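PDB 5HC7: prenyltransference for protein from Lavandula lanata, which probably acts as a cis-prenyltransferase of the undecaprenyl diphosphate synthase family, joining C5 prenyl diphosphate units. Local coordinates for residues Val16-Asp21 / Leu190-Ala195; Gln99-Phe104 / Ala130-His135. All coordinates share one frame; numbering follows the deposited sequence.

How the contacts relate
From the N terminus the chain enters the parallel sheet through strand 15-19, a central strand, and contact 1 pairs this strand with 190-194, enclosing most of the fold between its two segments. Within that long excursion lies contact 2, a much shorter closure: the chain reaches strand 103-107 at an outer side of the sheet, turns back through helix 115-127 and comes alongside again at 130-135, just as strand 135-140 starts. The two closures are therefore nested and do not cross. The centres of the two contacts lie about 22 Å apart on the same sheet, contact 1 at the magnesium and ligand site, contact 2 at the sheet margin, with strand 59-65 standing between strands 135-140 and 15-19.

Contact 1. Residues Val16-Asp21 / Leu190-Ala195; sequences VAIIID and LLIRAA. With MG (magnesium ion), chain B; DST (dimethylallyl S-thiolodiphosphate), chain D; DST (dimethylallyl S-thiolodiphosphate), chain C.
The guanidinium of Arg-193 has CG2 of Ile-19 over one face, 3.8 Å above its plane and shifted toward the rim, while OD2 of Asp-21 and two waters lie at its edge. NH2 of Arg-193 forms a salt bridge to OD2 of Asp-21 at 2.8 Å; OD2 lies close to the guanidinium plane, whereas NH2 comes to it from above the carboxylate plane (62° out of it), the two planes being 78° apart. The same NH2 donates to O4 of the chain C ligand, and NH1 is held by Ser-201 and the carbonyl of Arg-199, so the rotation of the group is fixed. One water links NE of Arg-193 to OD2 of Asp-21 and the carbonyl of Ala-194. OD1 of Asp-21 binds the magnesium ion at 2.4 Å, where both ligands and a water also bind. Behind this, strands 16-19 and 190-194 pair in parallel, from Ala-17 N to Leu-190 O (3.0 Å) to a longer bond between Ala-194 N and Ile-19 O (3.3 Å). Paired parallel strands carrying a magnesium-binding aspartate and a diphosphate-binding arginine at their C-terminal ends are characteristic of the cis-prenyltransferase active site.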
loop_
_atom_site.group_PDB
_atom_site.type_symbol
_atom_site.label_atom_id
_atom_site.label_comp_id
_atom_site.label_asym_id
_atom_site.label_seq_id
_atom_site.Cartn_x
_atom_site.Cartn_y
_atom_site.Cartn_z
ATOM N N VAL A 16 -13.814 6.949 -1.273
ATOM C CA VAL A 16 -12.921 7.200 -2.431
ATOM C C VAL A 16 -11.831 8.166 -1.955
ATOM O O VAL A 16 -12.156 9.152 -1.303
ATOM C CB VAL A 16 -13.705 7.761 -3.651
ATOM C CG1 VAL A 16 -12.784 8.127 -4.810
ATOM C CG2 VAL A 16 -14.776 6.784 -4.098
ATOM N N ALA A 17 -10.552 7.845 -2.280
ATOM C CA ALA A 17 -9.422 8.699 -1.963
ATOM C C ALA A 17 -8.655 9.091 -3.218
ATOM O O ALA A 17 -8.528 8.302 -4.137
ATOM C CB ALA A 17 -8.514 8.014 -0.958
ATOM N N ILE A 18 -8.142 10.323 -3.230
ATOM C CA ILE A 18 -7.488 10.860 -4.396
ATOM C C ILE A 18 -6.121 11.406 -4.072
ATOM O O ILE A 18 -5.985 12.236 -3.178
ATOM C CB ILE A 18 -8.284 11.999 -5.040
ATOM C CG1 ILE A 18 -9.673 11.534 -5.418
ATOM C CG2 ILE A 18 -7.586 12.504 -6.291
ATOM C CD1 ILE A 18 -10.524 12.642 -6.001
ATOM N N ILE A 19 -5.110 10.898 -4.773
ATOM C CA ILE A 19 -3.804 11.504 -4.793
ATOM C C ILE A 19 -3.736 12.482 -5.952
ATOM O O ILE A 19 -3.804 12.107 -7.104
ATOM C CB ILE A 19 -2.677 10.432 -4.944
ATOM C CG1 ILE A 19 -2.773 9.404 -3.809
ATOM C CG2 ILE A 19 -1.321 11.076 -4.976
ATOM C CD1 ILE A 19 -1.822 8.213 -3.877
ATOM N N ILE A 20 -3.542 13.758 -5.632
ATOM C CA ILE A 20 -3.430 14.794 -6.640
ATOM C C ILE A 20 -1.932 14.882 -7.009
ATOM O O ILE A 20 -1.059 14.539 -6.199
ATOM C CB ILE A 20 -4.092 16.096 -6.115
ATOM C CG1 ILE A 20 -3.319 16.656 -4.935
ATOM C CG2 ILE A 20 -5.560 15.802 -5.710
ATOM C CD1 ILE A 20 -3.846 17.928 -4.322
ATOM N N ASP A 21 -1.642 15.215 -8.247
ATOM C CA ASP A 21 -0.288 15.219 -8.739
ATOM C C ASP A 21 -0.320 15.823 -10.150
ATOM O O ASP A 21 -1.376 15.936 -10.728
ATOM C CB ASP A 21 0.261 13.768 -8.771
ATOM C CG ASP A 21 1.812 13.676 -8.869
ATOM O OD1 ASP A 21 2.455 14.667 -8.538
ATOM O OD2 ASP A 21 2.424 12.633 -9.265
ATOM N N LEU A 190 -11.719 2.644 -3.370
ATOM C CA LEU A 190 -11.160 3.137 -4.642
ATOM C C LEU A 190 -10.147 4.272 -4.363
ATOM O O LEU A 190 -10.466 5.195 -3.652
ATOM C CB LEU A 190 -12.259 3.654 -5.568
ATOM C CG LEU A 190 -11.795 4.346 -6.871
ATOM C CD1 LEU A 190 -11.033 3.387 -7.747
ATOM C CD2 LEU A 190 -13.022 4.874 -7.591
ATOM N N LEU A 191 -8.928 4.122 -4.877
ATOM C CA LEU A 191 -7.858 5.092 -4.745
ATOM C C LEU A 191 -7.514 5.562 -6.144
ATOM O O LEU A 191 -7.179 4.780 -7.004
ATOM C CB LEU A 191 -6.649 4.445 -4.165
ATOM C CG LEU A 191 -5.449 5.405 -4.177
ATOM C CD1 LEU A 191 -5.658 6.544 -3.195
ATOM C CD2 LEU A 191 -4.201 4.680 -3.791
ATOM N N ILE A 192 -7.633 6.838 -6.351
ATOM C CA ILE A 192 -7.371 7.440 -7.630
ATOM C C ILE A 192 -6.060 8.204 -7.539
ATOM O O ILE A 192 -5.880 9.020 -6.616
ATOM C CB ILE A 192 -8.494 8.437 -8.033
ATOM C CG1 ILE A 192 -9.844 7.674 -8.246
ATOM C CG2 ILE A 192 -8.079 9.202 -9.293
ATOM C CD1 ILE A 192 -11.053 8.621 -8.209
ATOM N N ARG A 193 -5.195 8.018 -8.526
ATOM C CA ARG A 193 -3.977 8.841 -8.590
ATOM C C ARG A 193 -3.837 9.422 -9.992
ATOM O O ARG A 193 -3.738 8.700 -10.950
ATOM C CB ARG A 193 -2.718 8.044 -8.251
ATOM C CG ARG A 193 -1.511 8.945 -8.267
ATOM C CD ARG A 193 -0.239 8.336 -7.763
ATOM N NE ARG A 193 0.791 9.337 -7.922
ATOM C CZ ARG A 193 1.775 9.583 -7.083
ATOM N NH1 ARG A 193 1.944 8.919 -5.942
ATOM N NH2 ARG A 193 2.599 10.550 -7.397
ATOM N N ALA A 194 -3.831 10.740 -10.054
ATOM C CA ALA A 194 -3.625 11.502 -11.284
ATOM C C ALA A 194 -2.137 11.620 -11.601
ATOM O O ALA A 194 -1.267 11.474 -10.719
ATOM C CB ALA A 194 -4.221 12.868 -11.134
ATOM N N ALA A 195 -1.905 11.929 -12.866
ATOM C CA ALA A 195 -0.654 12.308 -13.441
ATOM C C ALA A 195 0.225 11.095 -13.773
ATOM O O ALA A 195 1.400 11.214 -14.035
ATOM C CB ALA A 195 0.066 13.340 -12.565
HETATM MG MG MG B . 4.641 15.407 -8.116
HETATM O O4 DST D . 3.982 16.026 -9.902
HETATM P P1 DST D . 4.414 17.539 -10.422
HETATM O O6 DST D . 3.866 17.672 -11.968
HETATM O O5 DST D . 5.946 17.598 -10.307
HETATM O O2 DST D . 3.602 18.743 -9.542
HETATM P P3 DST D . 2.929 18.605 -8.063
HETATM O O8 DST D . 1.535 18.089 -8.213
HETATM O O7 DST D . 3.160 19.945 -7.157
HETATM S S9 DST D . 3.703 17.745 -7.501
HETATM O O4 DST C . 5.491 11.581 -7.066
HETATM P P1 DST C . 6.233 11.578 -5.679
HETATM O O6 DST C . 7.467 12.372 -5.606
HETATM O O5 DST C . 6.559 9.994 -5.125
HETATM O O2 DST C . 5.252 12.381 -4.682
HETATM P P3 DST C . 4.392 13.786 -4.938
HETATM O O8 DST C . 4.757 14.762 -3.625
HETATM O O7 DST C . 4.537 14.506 -6.257
HETATM S S9 DST C . 2.447 13.134 -4.456
HETATM C C10 DST C . 2.707 14.054 -2.864
HETATM C C11 DST C . 1.464 13.939 -2.123
HETATM C C12 DST C . 0.531 15.097 -2.460
HETATM C C13 DST C . -0.808 14.555 -3.051
HETATM C C14 DST C . 0.218 15.837 -1.172
HETATM O O HOH W 1 1.095 10.687 -10.573
HETATM O O HOH W 2 4.854 13.347 -8.848
#

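Contact 2. Residues Gln99-Phe104 / Ala130-His135; sequences QQDIQF and ANKGMH
Gln-103 and His-135 form a parallel bridge, with Gln-103 N bonded to Met-134 O at 2.9 Å, and just before it Gly-133 N reaches Asp-101 O at 2.7 Å through a bent N-H...O angle of 133°. The side chain of Asp-101 adds a second grip on the same loop: its CG stands anti to the backbone N (chi1 -163°), which carries OD2 to Lys-132 N at 2.8 Å, in a nearly straight bond that meets the carboxylate from above its plane. Beside it the amide of Asn-131 crosses the carboxylate at 38°. Its ND2 turns instead to Ile-102 O, 2.8 Å away, with the carbonyl oxygen close to the amide plane but the donor well above the carbonyl plane; a weak bond from the same nitrogen to Val-96 O ties the loop to helix 91-97. These bonds lie where two neighbouring strands of the parallel sheet begin, the edge strand 103-107 and strand 135-140, joined by a beta-alpha-beta crossover through helix 115-127. Gln-103 lays its extended side chain along the backbone of 131-133, CG against Asn-131 O, and ends with NE2 donating to Gly-133 O at 3.2 Å. The ring of His-135 brings CD2 to within 3.4 Å of Gln-103 O, which lies at the ring edge, while its NE2 is hydrogen-bonded to Ser-105 OG. Where Gly-133 passes Gln-100 the backbones come close, Gly-133 CA lying 3.6 Å from Gln-100 O, and a water spans that carbonyl and Met-134 N. On the face of the sheet away from the Gln-103 and His-135 side chains, Ile-102 and Met-134 both pack on Ile-49 of helix 34-54.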
loop_
_atom_site.group_PDB
_atom_site.type_symbol
_atom_site.label_atom_id
_atom_site.label_comp_id
_atom_site.label_asym_id
_atom_site.label_seq_id
_atom_site.Cartn_x
_atom_site.Cartn_y
_atom_site.Cartn_z
ATOM N N GLN A 99 -27.061 22.539 0.438
ATOM C CA GLN A 99 -27.964 21.415 0.700
ATOM C C GLN A 99 -27.231 20.083 0.740
ATOM O O GLN A 99 -27.748 19.104 1.258
ATOM C CB GLN A 99 -29.069 21.358 -0.335
ATOM C CG GLN A 99 -30.405 20.958 0.268
ATOM C CD GLN A 99 -31.564 21.510 -0.543
ATOM O OE1 GLN A 99 -31.753 22.726 -0.603
ATOM N NE2 GLN A 99 -32.330 20.628 -1.195
ATOM N N GLN A 100 -26.013 20.046 0.226
ATOM C CA GLN A 100 -25.200 18.825 0.326
ATOM C C GLN A 100 -24.792 18.499 1.745
ATOM O O GLN A 100 -24.653 17.326 2.079
ATOM C CB GLN A 100 -24.038 18.872 -0.649
ATOM C CG GLN A 100 -24.599 19.002 -2.069
ATOM C CD GLN A 100 -23.620 18.617 -3.149
ATOM O OE1 GLN A 100 -22.594 19.282 -3.332
ATOM N NE2 GLN A 100 -23.946 17.556 -3.899
ATOM N N ASP A 101 -24.752 19.512 2.608
ATOM C CA ASP A 101 -24.645 19.259 4.020
ATOM C C ASP A 101 -23.408 18.402 4.328
ATOM O O ASP A 101 -23.441 17.417 5.087
ATOM C CB ASP A 101 -25.916 18.560 4.500
ATOM C CG ASP A 101 -26.078 18.622 5.991
ATOM O OD1 ASP A 101 -25.772 19.674 6.589
ATOM O OD2 ASP A 101 -26.461 17.609 6.581
ATOM N N ILE A 102 -22.331 18.775 3.674
ATOM C CA ILE A 102 -21.076 18.030 3.737
ATOM C C ILE A 102 -20.449 18.150 5.108
ATOM O O ILE A 102 -20.451 19.236 5.702
ATOM C CB ILE A 102 -20.150 18.500 2.594
ATOM C CG1 ILE A 102 -20.608 17.745 1.336
ATOM C CG2 ILE A 102 -18.676 18.232 2.939
ATOM C CD1 ILE A 102 -20.125 18.406 0.096
ATOM N N GLN A 103 -19.930 17.039 5.637
ATOM C CA GLN A 103 -19.146 17.125 6.849
ATOM C C GLN A 103 -17.650 17.238 6.526
ATOM O O GLN A 103 -17.129 16.380 5.812
ATOM C CB GLN A 103 -19.319 15.899 7.665
ATOM C CG GLN A 103 -20.751 15.606 7.986
ATOM C CD GLN A 103 -20.834 14.287 8.702
ATOM O OE1 GLN A 103 -20.060 14.048 9.637
ATOM N NE2 GLN A 103 -21.689 13.381 8.199
ATOM N N PHE A 104 -16.951 18.210 7.132
ATOM C CA PHE A 104 -15.543 18.429 6.885
ATOM C C PHE A 104 -14.677 17.975 8.029
ATOM O O PHE A 104 -14.968 18.290 9.156
ATOM C CB PHE A 104 -15.260 19.881 6.588
ATOM C CG PHE A 104 -13.799 20.151 6.463
ATOM C CD1 PHE A 104 -13.138 19.827 5.299
ATOM C CD2 PHE A 104 -13.078 20.620 7.538
ATOM C CE1 PHE A 104 -11.784 20.007 5.200
ATOM C CE2 PHE A 104 -11.717 20.761 7.463
ATOM C CZ PHE A 104 -11.074 20.489 6.283
ATOM N N ALA A 130 -22.205 19.120 12.816
ATOM C CA ALA A 130 -23.466 18.390 12.996
ATOM C C ALA A 130 -24.076 17.892 11.681
ATOM O O ALA A 130 -25.097 17.199 11.689
ATOM C CB ALA A 130 -24.462 19.309 13.679
ATOM N N ASN A 131 -23.469 18.288 10.556
ATOM C CA ASN A 131 -23.929 17.910 9.231
ATOM C C ASN A 131 -24.040 16.411 9.120
ATOM O O ASN A 131 -23.421 15.630 9.868
ATOM C CB ASN A 131 -23.029 18.506 8.100
ATOM C CG ASN A 131 -23.144 20.027 8.003
ATOM O OD1 ASN A 131 -23.822 20.605 8.821
ATOM N ND2 ASN A 131 -22.506 20.678 7.013
ATOM N N LYS A 132 -24.877 15.998 8.186
ATOM C CA LYS A 132 -25.147 14.605 7.995
ATOM C C LYS A 132 -24.896 14.139 6.579
ATOM O O LYS A 132 -25.208 12.995 6.288
ATOM C CB LYS A 132 -26.640 14.345 8.291
ATOM C CG LYS A 132 -27.105 14.609 9.715
ATOM C CD LYS A 132 -26.721 13.450 10.603
ATOM C CE LYS A 132 -26.953 13.774 12.075
ATOM N NZ LYS A 132 -26.012 12.979 12.918
ATOM N N GLY A 133 -24.411 14.999 5.687
ATOM C CA GLY A 133 -24.155 14.586 4.295
ATOM C C GLY A 133 -22.803 13.862 4.153
ATOM O O GLY A 133 -22.295 13.330 5.095
ATOM N N MET A 134 -22.243 13.856 2.954
ATOM C CA MET A 134 -21.041 13.098 2.702
ATOM C C MET A 134 -19.919 13.667 3.557
ATOM O O MET A 134 -19.780 14.884 3.689
ATOM C CB MET A 134 -20.646 13.195 1.208
ATOM C CG MET A 134 -19.347 12.397 0.848
ATOM S SD MET A 134 -18.995 12.662 -0.872
ATOM C CE MET A 134 -18.070 14.190 -0.767
ATOM N N HIS A 135 -19.112 12.790 4.106
ATOM C CA HIS A 135 -17.847 13.187 4.790
ATOM C C HIS A 135 -16.759 13.488 3.701
ATOM O O HIS A 135 -16.625 12.750 2.718
ATOM C CB HIS A 135 -17.459 12.025 5.702
ATOM C CG HIS A 135 -16.530 12.358 6.820
ATOM N ND1 HIS A 135 -16.191 11.411 7.767
ATOM C CD2 HIS A 135 -15.921 13.506 7.202
ATOM C CE1 HIS A 135 -15.355 11.943 8.645
ATOM N NE2 HIS A 135 -15.196 13.220 8.341
HETATM O O HOH W 3 -23.875 14.974 0.843
#